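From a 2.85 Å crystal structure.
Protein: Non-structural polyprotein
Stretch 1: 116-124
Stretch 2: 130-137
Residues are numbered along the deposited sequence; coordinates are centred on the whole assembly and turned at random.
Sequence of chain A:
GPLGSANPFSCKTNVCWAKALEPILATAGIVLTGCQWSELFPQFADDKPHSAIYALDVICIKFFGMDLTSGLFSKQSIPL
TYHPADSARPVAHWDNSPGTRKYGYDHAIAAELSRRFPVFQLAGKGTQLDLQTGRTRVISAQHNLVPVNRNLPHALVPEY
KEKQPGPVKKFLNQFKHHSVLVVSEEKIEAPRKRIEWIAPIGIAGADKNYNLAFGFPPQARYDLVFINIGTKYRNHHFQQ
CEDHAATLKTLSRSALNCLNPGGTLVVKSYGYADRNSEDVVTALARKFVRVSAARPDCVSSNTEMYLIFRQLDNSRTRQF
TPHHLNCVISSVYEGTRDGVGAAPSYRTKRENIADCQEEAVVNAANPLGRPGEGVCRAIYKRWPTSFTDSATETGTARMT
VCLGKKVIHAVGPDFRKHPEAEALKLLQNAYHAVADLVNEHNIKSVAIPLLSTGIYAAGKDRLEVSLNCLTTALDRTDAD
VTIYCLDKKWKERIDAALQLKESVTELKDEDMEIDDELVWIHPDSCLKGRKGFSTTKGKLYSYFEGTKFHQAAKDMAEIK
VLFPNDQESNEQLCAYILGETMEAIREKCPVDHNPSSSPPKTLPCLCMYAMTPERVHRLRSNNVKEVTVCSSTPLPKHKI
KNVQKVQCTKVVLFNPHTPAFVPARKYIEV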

# COMPACT_ATOMS: atom_id res chain seq x y z
N ARG A 116 -12.63 21.62 -15.22
CA ARG A 116 -13.25 20.37 -15.70
C ARG A 116 -14.63 20.12 -15.10
O ARG A 116 -15.46 19.45 -15.71
CB ARG A 116 -12.40 19.12 -15.49
CG ARG A 116 -13.33 17.90 -15.62
CD ARG A 116 -12.80 16.58 -16.18
NE ARG A 116 -13.96 15.85 -16.73
CZ ARG A 116 -14.02 14.54 -16.96
NH1 ARG A 116 -12.99 13.75 -16.68
NH2 ARG A 116 -15.13 14.02 -17.46
N PHE A 117 -14.87 20.62 -13.90
CA PHE A 117 -16.13 20.32 -13.24
C PHE A 117 -16.86 21.60 -12.88
O PHE A 117 -16.91 21.99 -11.71
CB PHE A 117 -15.85 19.48 -11.98
CG PHE A 117 -15.13 18.19 -12.27
CD1 PHE A 117 -15.79 17.11 -12.84
CD2 PHE A 117 -13.79 18.04 -11.94
CE1 PHE A 117 -15.12 15.91 -13.11
CE2 PHE A 117 -13.11 16.85 -12.21
CZ PHE A 117 -13.78 15.79 -12.79
N PRO A 118 -17.46 22.25 -13.89
CA PRO A 118 -18.14 23.54 -13.76
C PRO A 118 -19.20 23.54 -12.67
O PRO A 118 -19.56 24.59 -12.12
CB PRO A 118 -18.81 23.73 -15.12
CG PRO A 118 -18.04 22.88 -16.04
CD PRO A 118 -17.56 21.72 -15.26
N VAL A 119 -19.71 22.34 -12.37
CA VAL A 119 -20.78 22.21 -11.39
C VAL A 119 -20.34 22.77 -10.04
O VAL A 119 -21.16 23.25 -9.28
CB VAL A 119 -21.24 20.74 -11.25
CG1 VAL A 119 -20.23 19.94 -10.45
CG2 VAL A 119 -22.60 20.68 -10.60
N PHE A 120 -19.03 22.75 -9.78
CA PHE A 120 -18.52 23.34 -8.54
C PHE A 120 -18.86 24.81 -8.44
O PHE A 120 -19.31 25.28 -7.39
CB PHE A 120 -16.99 23.17 -8.44
CG PHE A 120 -16.56 21.85 -7.87
CD1 PHE A 120 -16.64 21.61 -6.51
CD2 PHE A 120 -16.08 20.85 -8.70
CE1 PHE A 120 -16.25 20.39 -5.99
CE2 PHE A 120 -15.68 19.63 -8.17
CZ PHE A 120 -15.77 19.40 -6.82
N GLN A 121 -18.65 25.54 -9.52
CA GLN A 121 -19.01 26.95 -9.57
C GLN A 121 -20.52 27.20 -9.63
O GLN A 121 -21.00 28.19 -9.07
CB GLN A 121 -18.31 27.60 -10.76
CG GLN A 121 -18.96 28.87 -11.26
CD GLN A 121 -18.07 29.62 -12.22
OE1 GLN A 121 -16.87 29.35 -12.31
NE2 GLN A 121 -18.66 30.54 -12.98
N LEU A 122 -21.25 26.32 -10.31
CA LEU A 122 -22.68 26.57 -10.51
C LEU A 122 -23.65 25.89 -9.53
O LEU A 122 -24.84 26.21 -9.53
CB LEU A 122 -23.06 26.14 -11.94
CG LEU A 122 -22.32 26.85 -13.08
CD1 LEU A 122 -22.59 26.16 -14.40
CD2 LEU A 122 -22.71 28.32 -13.14
N ALA A 123 -23.15 25.01 -8.68
CA ALA A 123 -24.04 24.31 -7.76
C ALA A 123 -24.45 25.22 -6.62
O ALA A 123 -23.79 26.23 -6.35
CB ALA A 123 -23.36 23.07 -7.22
N GLY A 124 -25.53 24.86 -5.93
CA GLY A 124 -25.97 25.59 -4.76
C GLY A 124 -25.26 25.05 -3.53
O GLY A 124 -24.51 24.07 -3.62
N ASP A 130 -23.11 15.89 -8.82
CA ASP A 130 -22.80 14.84 -9.78
C ASP A 130 -21.78 15.45 -10.74
O ASP A 130 -22.13 16.30 -11.55
CB ASP A 130 -24.06 14.41 -10.54
CG ASP A 130 -23.83 13.15 -11.38
OD1 ASP A 130 -22.68 12.90 -11.80
OD2 ASP A 130 -24.81 12.41 -11.63
N LEU A 131 -20.53 15.00 -10.67
CA LEU A 131 -19.47 15.63 -11.46
C LEU A 131 -19.56 15.33 -12.96
O LEU A 131 -19.04 16.08 -13.79
CB LEU A 131 -18.10 15.17 -10.96
CG LEU A 131 -17.72 15.56 -9.54
CD1 LEU A 131 -16.27 15.17 -9.26
CD2 LEU A 131 -17.94 17.04 -9.29
N GLN A 132 -20.24 14.24 -13.30
CA GLN A 132 -20.31 13.77 -14.67
C GLN A 132 -21.51 14.36 -15.39
O GLN A 132 -21.36 15.03 -16.41
CB GLN A 132 -20.32 12.24 -14.71
CG GLN A 132 -19.03 11.63 -14.17
CD GLN A 132 -19.01 11.54 -12.65
OE1 GLN A 132 -19.96 11.93 -11.97
NE2 GLN A 132 -17.89 11.06 -12.11
N THR A 133 -22.71 14.10 -14.88
CA THR A 133 -23.93 14.63 -15.48
C THR A 133 -24.09 16.13 -15.23
O THR A 133 -24.73 16.84 -16.02
CB THR A 133 -25.19 13.93 -14.93
OG1 THR A 133 -25.51 14.45 -13.63
CG2 THR A 133 -25.01 12.41 -14.88
N GLY A 134 -23.51 16.63 -14.15
CA GLY A 134 -23.60 18.03 -13.81
C GLY A 134 -24.88 18.38 -13.05
O GLY A 134 -25.22 19.56 -12.91
N ARG A 135 -25.60 17.37 -12.56
CA ARG A 135 -26.83 17.61 -11.82
C ARG A 135 -26.55 17.74 -10.32
O ARG A 135 -25.41 17.58 -9.88
CB ARG A 135 -27.82 16.46 -12.08
N THR A 136 -27.59 18.06 -9.54
CA THR A 136 -27.48 18.08 -8.07
C THR A 136 -28.72 17.49 -7.39
O THR A 136 -29.78 17.40 -8.00
CB THR A 136 -27.28 19.50 -7.53
OG1 THR A 136 -28.51 20.22 -7.59
CG2 THR A 136 -26.21 20.24 -8.31
N ARG A 137 -28.57 17.11 -6.12
CA ARG A 137 -29.66 16.49 -5.37
C ARG A 137 -29.38 16.65 -3.87
O ARG A 137 -28.25 16.98 -3.49
CB ARG A 137 -29.78 15.02 -5.72
CG ARG A 137 -31.09 14.38 -5.22
CD ARG A 137 -31.02 12.87 -5.37
NE ARG A 137 -29.84 12.49 -6.13
CZ ARG A 137 -28.65 12.28 -5.58
NH1 ARG A 137 -28.49 12.43 -4.27
NH2 ARG A 137 -27.62 11.94 -6.34

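A short helix and a self-braced turn can meet mainly through side-chain packing, each with hydrogen bonds of its own, and residues 116-124 and 130-137 illustrate the principle. The first stretch passes through Phe117 and Pro118 into a short helix that includes residues 119-122. Phe120 N donates to Phe117 O (3.0 Å) and Leu122 N to Pro118 O (3.0 Å), and Ala123 is the first residue to leave helical backbone angles. In the second stretch, a turn precedes the strand residues Thr136 and Arg137. It is closed by two backbone hydrogen bonds, Asp130 N to Arg135 O and Gly134 N to Asp130 O, each 3.0 Å. Gly134 adopts phi/psi of 84/13, where a CB would be jammed against the preceding carbonyl oxygen; glycine therefore suits the position. The backbones come near at Val119 and Gly134, whose CA atoms lie 5.6 Å apart.

The Asp130 side chain, its CA-to-CB bond directed away from the helix, braces the turn from within. Its OD1 accepts a hydrogen bond from Gln132 N at 3.2 Å and a weak one from Thr133 N at 3.3 Å. Thr133 OG1 in turn accepts from Arg135 N at 3.1 Å, so a single hydroxyl ties the centre of the turn to its exit.

Across the interface, no hydrogen bond is found among the modelled atoms, and contact depends on shape. Buried Leu131 is the chief contributor, with 96 Å² covered by the other stretch. Its chi1 m, chi2 t conformation spreads the two methyls between aromatic neighbours: CD1 sits over one face of the Phe117 ring, 4.2 Å from the ring centroid and 14° off its normal, a CH-pi contact, while CD2 lies 3.6 Å from Phe120 CE2. Phe117 also packs its CD1 3.6 Å from Leu131 CB. Phe120 starts sideways, but its ring end comes nearer, allowing an aromatic side chain to reach a methyl that its CA-to-CB direction alone would not indicate.

Val119, also buried and pointing toward the turn, links this cluster to the later part of the second stretch. CG1 approaches Leu131 CD2 at 3.9 Å, whereas CG2 lies 3.7 Å from Gly134 O and 4.3 Å from Thr136 CG2. A branched side chain can thus touch both regions at once. At the more exposed end, the small Ala123 places CB 4.2 Å from Thr136 CG2, so threonine contributes its methyl to the packing. Altogether, the two stretches bury 332 Å², summed over both sides.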